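Local coordinates for protein BexL (Amycolatopsis orientalis, PDB 4XRW) that probably cyclises and aromatises a nascent polyketide chain, as a di-domain aromatase/cyclase of the type II polyketide synthase pathway to BE-7585A, at residues A[217-222]-A[235-240]; A[257-262]-A[281-286]; A[174-179]-A[277-282]. One frame throughout, in Å; residues are numbered along the deposited sequence.

Overall arrangement
All three contacts lie in the seven-stranded antiparallel sheet of the second helix-grip domain, wrapped round the long helix 299-326. Contact 3 pairs the edge strand 172-181 with strand 274-284, which contact 2 pairs with strand 257-268; they share Thr281 and Val282, and their centres are 13 Å apart. His260 NE2 of contact 2 lies 3.0 Å from His280 ND1 of contact 3, a probable hydrogen bond. Contact 1, the hairpin of strands 217-225 and 231-241, is about 17 Å from contact 2 and 18 Å from contact 3, centre to centre. Contacts 2 and 3 turn His260, Val282, Phe175 and His280 toward helix 299-326, probably facing the interior where helix-grip cyclases generally hold substrate.

Contact 1 (A[217-222]-A[235-240]); sequences LQVLRM and ESVRVC
With CG of Gln218 anti to its carbonyl carbon (chi1 -62°) and the chain extended beyond it, the amide reaches across to Arg238, whose own chain bends at chi3 (-58°) to turn its guanidinium side-on. The two flat groups lie almost in one plane. Gln218 OE1 takes two bonds from the same guanidinium: one from Arg238 NE at 2.9 Å, nearly in line with the C=O bond, and one from Arg238 NH2 at 2.8 Å, on a lone pair. Leu220 lies over one guanidinium face, its CD2 3.9 Å from Arg238 NE, while Cys240 SG approaches the amide, 3.5 Å from Gln218 OE1.

On the face carrying Val219, Arg221 and Glu235, at a partly exposed place, a salt bridge joins Arg221 NH1 to Glu235 OE1 at 2.9 Å. The oxygen lies in the guanidinium plane, but the nitrogen comes from above the carboxylate plane. Val219 CG1 packs 3.7 Å from Glu235 CD, and farther along Leu217 CD1 meets Val237 CG1 at 4.0 Å. Gln218-Arg238 and Leu220-Ser236 are the hydrogen-bonded pairs of this antiparallel hairpin, and a water bridges Leu220 O and Ser236 OG.

Outside the hairpin, Glu235 OE2 is bonded to Thr251 OG1, Arg238 NH2 donates to Val192 O, and Gln218 NE2 to Glu212 OE1 and Asp193 O. The buried Gln218 and Arg238 are thus matched by directed bonds: the amide gives its oxygen to the guanidinium and its nitrogen to Glu212 and Asp193, so its orientation is set from both ends.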
loop_
_atom_site.group_PDB
_atom_site.type_symbol
_atom_site.label_atom_id
_atom_site.label_comp_id
_atom_site.label_asym_id
_atom_site.label_seq_id
_atom_site.Cartn_x
_atom_site.Cartn_y
_atom_site.Cartn_z
ATOM N N LEU A 217 2.747 -11.688 -7.512
ATOM C CA LEU A 217 1.752 -11.168 -6.589
ATOM C C LEU A 217 1.563 -12.219 -5.513
ATOM O O LEU A 217 1.120 -13.322 -5.804
ATOM C CB LEU A 217 0.446 -10.861 -7.322
ATOM C CG LEU A 217 -0.643 -10.143 -6.538
ATOM C CD1 LEU A 217 -0.164 -8.921 -5.831
ATOM C CD2 LEU A 217 -1.778 -9.748 -7.527
ATOM N N GLN A 218 1.908 -11.886 -4.274
ATOM C CA GLN A 218 1.935 -12.861 -3.188
ATOM C C GLN A 218 1.010 -12.446 -2.033
ATOM O O GLN A 218 0.936 -11.233 -1.720
ATOM C CB GLN A 218 3.350 -12.996 -2.651
ATOM C CG GLN A 218 4.386 -13.494 -3.613
ATOM C CD GLN A 218 5.763 -13.534 -2.998
ATOM O OE1 GLN A 218 6.084 -12.745 -2.119
ATOM N NE2 GLN A 218 6.576 -14.479 -3.437
ATOM N N VAL A 219 0.340 -13.433 -1.413
ATOM C CA VAL A 219 -0.332 -13.242 -0.155
ATOM C C VAL A 219 0.487 -14.050 0.843
ATOM O O VAL A 219 0.555 -15.271 0.771
ATOM C CB VAL A 219 -1.801 -13.682 -0.192
ATOM C CG1 VAL A 219 -2.428 -13.477 1.169
ATOM C CG2 VAL A 219 -2.535 -12.889 -1.262
ATOM N N LEU A 220 1.179 -13.335 1.707
ATOM C CA LEU A 220 2.127 -13.969 2.639
ATOM C C LEU A 220 1.513 -13.961 4.008
ATOM O O LEU A 220 1.298 -12.914 4.592
ATOM C CB LEU A 220 3.461 -13.237 2.608
ATOM C CG LEU A 220 4.506 -13.684 3.619
ATOM C CD1 LEU A 220 4.793 -15.178 3.448
ATOM C CD2 LEU A 220 5.756 -12.822 3.385
ATOM N N ARG A 221 1.171 -15.149 4.494
ATOM C CA ARG A 221 0.755 -15.321 5.850
ATOM C C ARG A 221 1.836 -16.054 6.593
ATOM O O ARG A 221 2.357 -17.061 6.098
ATOM C CB ARG A 221 -0.560 -16.073 5.939
ATOM C CG ARG A 221 -1.678 -15.318 5.301
ATOM C CD ARG A 221 -2.965 -16.165 5.320
ATOM N NE ARG A 221 -3.461 -16.385 6.685
ATOM C CZ ARG A 221 -4.348 -15.592 7.308
ATOM N NH1 ARG A 221 -4.834 -14.516 6.718
ATOM N NH2 ARG A 221 -4.747 -15.884 8.527
ATOM N N MET A 222 2.212 -15.518 7.738
ATOM C CA MET A 222 3.260 -16.198 8.502
ATOM C C MET A 222 3.077 -16.105 9.986
ATOM O O MET A 222 2.458 -15.189 10.491
ATOM C CB MET A 222 4.626 -15.681 8.097
ATOM C CG MET A 222 4.849 -14.249 8.209
ATOM S SD MET A 222 6.445 -13.880 7.413
ATOM C CE MET A 222 7.394 -13.348 8.823
ATOM N N GLU A 235 -0.712 -11.325 7.872
ATOM C CA GLU A 235 -0.800 -11.374 6.424
ATOM C C GLU A 235 -0.321 -10.060 5.850
ATOM O O GLU A 235 -0.645 -8.990 6.373
ATOM C CB GLU A 235 -2.234 -11.641 5.989
ATOM C CG GLU A 235 -2.451 -11.708 4.470
ATOM C CD GLU A 235 -3.928 -11.839 4.104
ATOM O OE1 GLU A 235 -4.482 -12.967 4.262
ATOM O OE2 GLU A 235 -4.533 -10.806 3.678
ATOM N N SER A 236 0.445 -10.148 4.770
ATOM C CA SER A 236 0.728 -9.021 3.903
ATOM C C SER A 236 0.557 -9.421 2.442
ATOM O O SER A 236 0.620 -10.609 2.097
ATOM C CB SER A 236 2.144 -8.517 4.135
ATOM O OG SER A 236 3.051 -9.571 3.817
ATOM N N VAL A 237 0.357 -8.429 1.586
ATOM C CA VAL A 237 0.311 -8.655 0.151
ATOM C C VAL A 237 1.563 -8.003 -0.436
ATOM O O VAL A 237 1.889 -6.861 -0.077
ATOM C CB VAL A 237 -0.975 -8.077 -0.469
ATOM C CG1 VAL A 237 -0.893 -8.110 -1.980
ATOM C CG2 VAL A 237 -2.186 -8.841 0.052
ATOM N N ARG A 238 2.310 -8.750 -1.235
ATOM C CA ARG A 238 3.564 -8.283 -1.806
ATOM C C ARG A 238 3.517 -8.298 -3.334
ATOM O O ARG A 238 2.923 -9.179 -3.955
ATOM C CB ARG A 238 4.747 -9.160 -1.313
ATOM C CG ARG A 238 4.663 -9.484 0.146
ATOM C CD ARG A 238 6.043 -9.841 0.757
ATOM N NE ARG A 238 6.635 -10.969 0.044
ATOM C CZ ARG A 238 7.846 -11.468 0.286
ATOM N NH1 ARG A 238 8.610 -10.927 1.205
ATOM N NH2 ARG A 238 8.287 -12.503 -0.405
ATOM N N VAL A 239 4.158 -7.304 -3.904
ATOM C CA VAL A 239 4.373 -7.208 -5.315
ATOM C C VAL A 239 5.888 -7.285 -5.597
ATOM O O VAL A 239 6.670 -6.437 -5.131
ATOM C CB VAL A 239 3.810 -5.893 -5.877
ATOM C CG1 VAL A 239 3.883 -5.927 -7.362
ATOM C CG2 VAL A 239 2.339 -5.651 -5.411
ATOM N N CYS A 240 6.261 -8.270 -6.400
ATOM C CA CYS A 240 7.662 -8.639 -6.618
ATOM C C CYS A 240 8.124 -8.306 -8.054
ATOM O O CYS A 240 7.486 -8.686 -9.036
ATOM C CB CYS A 240 7.812 -10.133 -6.316
ATOM S SG CYS A 240 7.133 -10.561 -4.684
HETATM O O HOH W 1 3.034 -11.141 6.520
#

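Contact 2 (A[257-262]-A[281-286]); sequences MTLHTG and TVVLNT
Backbone bonding between Met257-Gly262 and Thr281-Thr286 is regular at one end and broken by a classic beta bulge at the other. Thr261 and Thr281 form a hydrogen-bonded antiparallel pair, with Thr281 N donating to Thr261 O at 2.9 Å. At the bulge, Thr258 and Leu259 both face Val283: Thr258 N gives Val283 O a bond of 2.8 Å, whereas the one from Leu259 N is weak at 3.4 Å. Beyond it the register has moved by one residue, bringing Met257 opposite Leu284.

Polar side chains add little that is certain. Thr258 OG1, set between its backbone N and carbonyl carbon (chi1 56°), turns back toward Val283 O, but the bond is weak and doubtful, since the same rotamer puts OG1 only 3.0 Å from Val283 CG1. The bulge therefore rests on its two backbone donors. His260 brings its ring edge to a carbonyl oxygen, its CD2 lying 3.7 Å from Thr281 O.

Among the apolar contacts, Met257 crosses Val282 at about a right angle, CG lying 3.8 Å from Val282 CG1. Leu259 CB meets Val283 CG2 at 3.9 Å.

The hairpin is bordered by strand 245-250, where Gln250 OE1 bonds His260 ND1, and by strand 172-181. His260 and Val282 pack on Leu310 of the long helix 299-326. From the face bearing Val283, Leu165 of helix 138-166 touches both Thr258 and Val283, so the bulged end meets the helix that leads out of the first domain.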
loop_
_atom_site.group_PDB
_atom_site.type_symbol
_atom_site.label_atom_id
_atom_site.label_comp_id
_atom_site.label_asym_id
_atom_site.label_seq_id
_atom_site.Cartn_x
_atom_site.Cartn_y
_atom_site.Cartn_z
ATOM N N MET A 257 -1.081 0.114 14.916
ATOM C CA MET A 257 -0.844 0.634 13.574
ATOM C C MET A 257 -2.146 0.715 12.797
ATOM O O MET A 257 -2.947 -0.225 12.783
ATOM C CB MET A 257 0.181 -0.243 12.804
ATOM C CG MET A 257 1.565 -0.347 13.432
ATOM S SD MET A 257 2.776 -1.189 12.384
ATOM C CE MET A 257 2.062 -2.797 12.396
ATOM N N THR A 258 -2.362 1.854 12.158
ATOM C CA THR A 258 -3.449 1.989 11.210
ATOM C C THR A 258 -2.972 1.670 9.792
ATOM O O THR A 258 -3.784 1.342 8.932
ATOM C CB THR A 258 -4.038 3.396 11.228
ATOM O OG1 THR A 258 -2.997 4.327 10.968
ATOM C CG2 THR A 258 -4.620 3.687 12.563
ATOM N N LEU A 259 -1.666 1.768 9.556
ATOM C CA LEU A 259 -1.083 1.421 8.269
ATOM C C LEU A 259 0.326 0.927 8.477
ATOM O O LEU A 259 1.059 1.435 9.316
ATOM C CB LEU A 259 -1.071 2.638 7.324
ATOM C CG LEU A 259 -0.311 2.416 6.003
ATOM C CD1 LEU A 259 -1.203 2.618 4.814
ATOM C CD2 LEU A 259 0.939 3.266 5.918
ATOM N N HIS A 260 0.721 -0.056 7.683
ATOM C CA HIS A 260 2.101 -0.472 7.624
ATOM C C HIS A 260 2.393 -0.965 6.215
ATOM O O HIS A 260 1.862 -1.988 5.789
ATOM C CB HIS A 260 2.400 -1.580 8.639
ATOM C CG HIS A 260 3.775 -2.142 8.493
ATOM N ND1 HIS A 260 4.077 -3.467 8.736
ATOM C CD2 HIS A 260 4.925 -1.562 8.091
ATOM C CE1 HIS A 260 5.353 -3.677 8.485
ATOM N NE2 HIS A 260 5.892 -2.538 8.101
ATOM N N THR A 261 3.227 -0.231 5.511
ATOM C CA THR A 261 3.686 -0.598 4.201
ATOM C C THR A 261 5.208 -0.684 4.271
ATOM O O THR A 261 5.844 -0.152 5.200
ATOM C CB THR A 261 3.276 0.425 3.131
ATOM O OG1 THR A 261 3.862 1.680 3.438
ATOM C CG2 THR A 261 1.776 0.587 3.061
ATOM N N GLY A 262 5.787 -1.367 3.310
ATOM C CA GLY A 262 7.231 -1.497 3.244
ATOM C C GLY A 262 7.719 -1.795 1.854
ATOM O O GLY A 262 6.946 -2.061 0.924
ATOM N N THR A 281 7.029 2.247 6.231
ATOM C CA THR A 281 6.183 3.410 6.522
ATOM C C THR A 281 5.045 2.976 7.460
ATOM O O THR A 281 4.305 1.971 7.211
ATOM C CB THR A 281 5.610 4.053 5.242
ATOM O OG1 THR A 281 6.663 4.681 4.484
ATOM C CG2 THR A 281 4.565 5.111 5.594
ATOM N N VAL A 282 4.897 3.722 8.557
ATOM C CA VAL A 282 3.895 3.413 9.544
ATOM C C VAL A 282 3.023 4.628 9.841
ATOM O O VAL A 282 3.536 5.735 9.902
ATOM C CB VAL A 282 4.520 2.936 10.875
ATOM C CG1 VAL A 282 3.442 2.635 11.906
ATOM C CG2 VAL A 282 5.357 1.679 10.656
ATOM N N VAL A 283 1.730 4.389 10.009
ATOM C CA VAL A 283 0.822 5.351 10.637
ATOM C C VAL A 283 0.331 4.761 11.943
ATOM O O VAL A 283 -0.204 3.647 11.985
ATOM C CB VAL A 283 -0.386 5.701 9.740
ATOM C CG1 VAL A 283 -1.300 6.719 10.440
ATOM C CG2 VAL A 283 0.071 6.233 8.403
ATOM N N LEU A 284 0.490 5.505 13.036
ATOM C CA LEU A 284 0.044 5.015 14.340
ATOM C C LEU A 284 -1.448 5.155 14.591
ATOM O O LEU A 284 -2.118 6.016 14.032
ATOM C CB LEU A 284 0.800 5.738 15.451
ATOM C CG LEU A 284 2.283 5.468 15.532
ATOM C CD1 LEU A 284 2.921 6.397 16.569
ATOM C CD2 LEU A 284 2.507 4.034 15.897
ATOM N N ASN A 285 -1.959 4.258 15.428
ATOM C CA ASN A 285 -3.333 4.274 15.880
ATOM C C ASN A 285 -3.255 4.782 17.310
ATOM O O ASN A 285 -2.840 4.054 18.209
ATOM C CB ASN A 285 -3.946 2.872 15.817
ATOM C CG ASN A 285 -5.432 2.865 16.046
ATOM O OD1 ASN A 285 -6.009 3.849 16.496
ATOM N ND2 ASN A 285 -6.069 1.735 15.736
ATOM N N THR A 286 -3.604 6.038 17.523
ATOM C CA THR A 286 -3.429 6.626 18.848
ATOM C C THR A 286 -4.480 6.101 19.822
ATOM O O THR A 286 -4.257 6.112 21.017
ATOM C CB THR A 286 -3.497 8.169 18.784
ATOM O OG1 THR A 286 -4.748 8.561 18.215
ATOM C CG2 THR A 286 -2.377 8.713 17.919
HETATM O O HOH W 2 -5.116 -0.720 13.966
#

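Contact 3 (A[174-179]-A[277-282]); sequences SFTDTV and SSEHTV
Phe175 and His280 turn their rings nearly parallel, with planes at 23°, but slide so far apart that they barely overlap, the centroids lying 5.0 Å from each other. What covers the Phe175 face is His280 CB, a CH-pi contact at 4.1 Å from the ring centroid, displaced toward the rim. The closest atoms of the two rings are Phe175 CE1 and His280 CD2, 3.6 Å apart. Phe175 CG sits between its backbone N and carbonyl carbon (chi1 64°), which stands the ring up against the neighbouring strand.

On the other face of the sheet Glu279 bends at chi2 (-86°) and swings its carboxylate toward Ser174. Its OE2 accepts from two hydroxyls: Ser174 OG donates at 3.0 Å from the anti side, somewhat out of the carboxylate plane, and Thr281 OG1 of its own strand donates at 2.7 Å to the syn lone pair. Thr176 crosses the stem of Glu279 at about a right angle, its OG1 3.5 Å from Glu279 CG. Next along this face, Thr176 CG2 rests against Ser277 CB at 3.8 Å.

The strands run antiparallel, with Phe175-His280 and Asp177-Ser278 as hydrogen-bonded pairs. A water donates to both Asp177 OD2 and Ser278 O, joining a side chain of one strand to the backbone of the other.

Helix 299-326 lies over the Phe175 and His280 face, where Ser314 OG bonds His280 NE2 and Ser278 OG, and Ser311 OG bonds Asp177 OD2. The contact is thus chemically two-sided: the helix-covered face combines an aromatic pair with polar groups bonded to the helix, while on the opposite face two hydroxyls steady the carboxylate of Glu279 and would probably favour its charged form.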
loop_
_atom_site.group_PDB
_atom_site.type_symbol
_atom_site.label_atom_id
_atom_site.label_comp_id
_atom_site.label_asym_id
_atom_site.label_seq_id
_atom_site.Cartn_x
_atom_site.Cartn_y
_atom_site.Cartn_z
ATOM N N SER A 174 8.628 7.065 8.669
ATOM C CA SER A 174 9.211 6.124 7.754
ATOM C C SER A 174 10.672 5.969 8.115
ATOM O O SER A 174 11.303 6.915 8.581
ATOM C CB SER A 174 9.027 6.601 6.337
ATOM O OG SER A 174 9.912 5.949 5.453
ATOM N N PHE A 175 11.211 4.774 7.928
ATOM C CA PHE A 175 12.631 4.550 8.221
ATOM C C PHE A 175 13.137 3.385 7.376
ATOM O O PHE A 175 12.343 2.552 6.930
ATOM C CB PHE A 175 12.843 4.276 9.711
ATOM C CG PHE A 175 12.190 3.024 10.203
ATOM C CD1 PHE A 175 12.873 1.812 10.170
ATOM C CD2 PHE A 175 10.902 3.040 10.694
ATOM C CE1 PHE A 175 12.274 0.648 10.626
ATOM C CE2 PHE A 175 10.296 1.873 11.143
ATOM C CZ PHE A 175 10.983 0.678 11.101
ATOM N N THR A 176 14.449 3.351 7.158
ATOM C CA THR A 176 15.084 2.346 6.306
ATOM C C THR A 176 16.307 1.721 6.998
ATOM O O THR A 176 17.054 2.418 7.676
ATOM C CB THR A 176 15.515 2.957 4.971
ATOM O OG1 THR A 176 14.373 3.507 4.288
ATOM C CG2 THR A 176 16.175 1.928 4.087
ATOM N N ASP A 177 16.488 0.409 6.846
ATOM C CA ASP A 177 17.731 -0.258 7.283
ATOM C C ASP A 177 18.431 -0.804 6.056
ATOM O O ASP A 177 17.772 -1.312 5.164
ATOM C CB ASP A 177 17.446 -1.370 8.278
ATOM C CG ASP A 177 17.028 -0.845 9.629
ATOM O OD1 ASP A 177 17.865 -0.237 10.333
ATOM O OD2 ASP A 177 15.874 -1.063 10.005
ATOM N N THR A 178 19.758 -0.684 5.996
ATOM C CA THR A 178 20.505 -1.050 4.816
ATOM C C THR A 178 21.644 -1.974 5.226
ATOM O O THR A 178 22.200 -1.814 6.309
ATOM C CB THR A 178 21.085 0.194 4.102
ATOM O OG1 THR A 178 20.021 0.932 3.486
ATOM C CG2 THR A 178 22.079 -0.195 3.035
ATOM N N VAL A 179 21.955 -2.936 4.366
ATOM C CA VAL A 179 23.185 -3.711 4.512
ATOM C C VAL A 179 23.819 -3.906 3.162
ATOM O O VAL A 179 23.140 -4.059 2.147
ATOM C CB VAL A 179 22.938 -5.068 5.206
ATOM C CG1 VAL A 179 22.150 -4.880 6.482
ATOM C CG2 VAL A 179 22.240 -6.040 4.320
ATOM N N SER A 277 18.140 -2.949 1.061
ATOM C CA SER A 277 17.482 -2.147 2.048
ATOM C C SER A 277 16.060 -2.608 2.317
ATOM O O SER A 277 15.437 -3.192 1.461
ATOM C CB SER A 277 17.467 -0.683 1.584
ATOM O OG SER A 277 16.829 -0.578 0.321
ATOM N N SER A 278 15.604 -2.328 3.523
ATOM C CA SER A 278 14.248 -2.584 3.990
ATOM C C SER A 278 13.685 -1.279 4.517
ATOM O O SER A 278 14.172 -0.762 5.532
ATOM C CB SER A 278 14.249 -3.628 5.087
ATOM O OG SER A 278 12.972 -3.857 5.626
ATOM N N GLU A 279 12.667 -0.757 3.829
ATOM C CA GLU A 279 11.993 0.477 4.223
ATOM C C GLU A 279 10.658 0.165 4.862
ATOM O O GLU A 279 10.001 -0.795 4.473
ATOM C CB GLU A 279 11.800 1.377 3.003
ATOM C CG GLU A 279 11.144 2.727 3.323
ATOM C CD GLU A 279 9.601 2.715 3.337
ATOM O OE1 GLU A 279 8.939 1.661 3.098
ATOM O OE2 GLU A 279 9.039 3.798 3.604
ATOM N N HIS A 280 10.269 0.960 5.828
ATOM C CA HIS A 280 8.971 0.852 6.427
ATOM C C HIS A 280 8.306 2.203 6.537
ATOM O O HIS A 280 8.929 3.132 6.895
ATOM C CB HIS A 280 9.023 0.277 7.817
ATOM C CG HIS A 280 9.642 -1.078 7.903
ATOM N ND1 HIS A 280 8.903 -2.227 7.989
ATOM C CD2 HIS A 280 10.926 -1.454 8.003
ATOM C CE1 HIS A 280 9.714 -3.254 8.074
ATOM N NE2 HIS A 280 10.943 -2.811 8.089
ATOM N N THR A 281 7.029 2.247 6.231
ATOM C CA THR A 281 6.183 3.410 6.522
ATOM C C THR A 281 5.045 2.976 7.460
ATOM O O THR A 281 4.305 1.971 7.211
ATOM C CB THR A 281 5.610 4.053 5.242
ATOM O OG1 THR A 281 6.663 4.681 4.484
ATOM C CG2 THR A 281 4.565 5.111 5.594
ATOM N N VAL A 282 4.897 3.722 8.557
ATOM C CA VAL A 282 3.895 3.413 9.544
ATOM C C VAL A 282 3.023 4.628 9.841
ATOM O O VAL A 282 3.536 5.735 9.902
ATOM C CB VAL A 282 4.520 2.936 10.875
ATOM C CG1 VAL A 282 3.442 2.635 11.906
ATOM C CG2 VAL A 282 5.357 1.679 10.656
HETATM O O HOH W 3 13.963 -1.789 8.205
#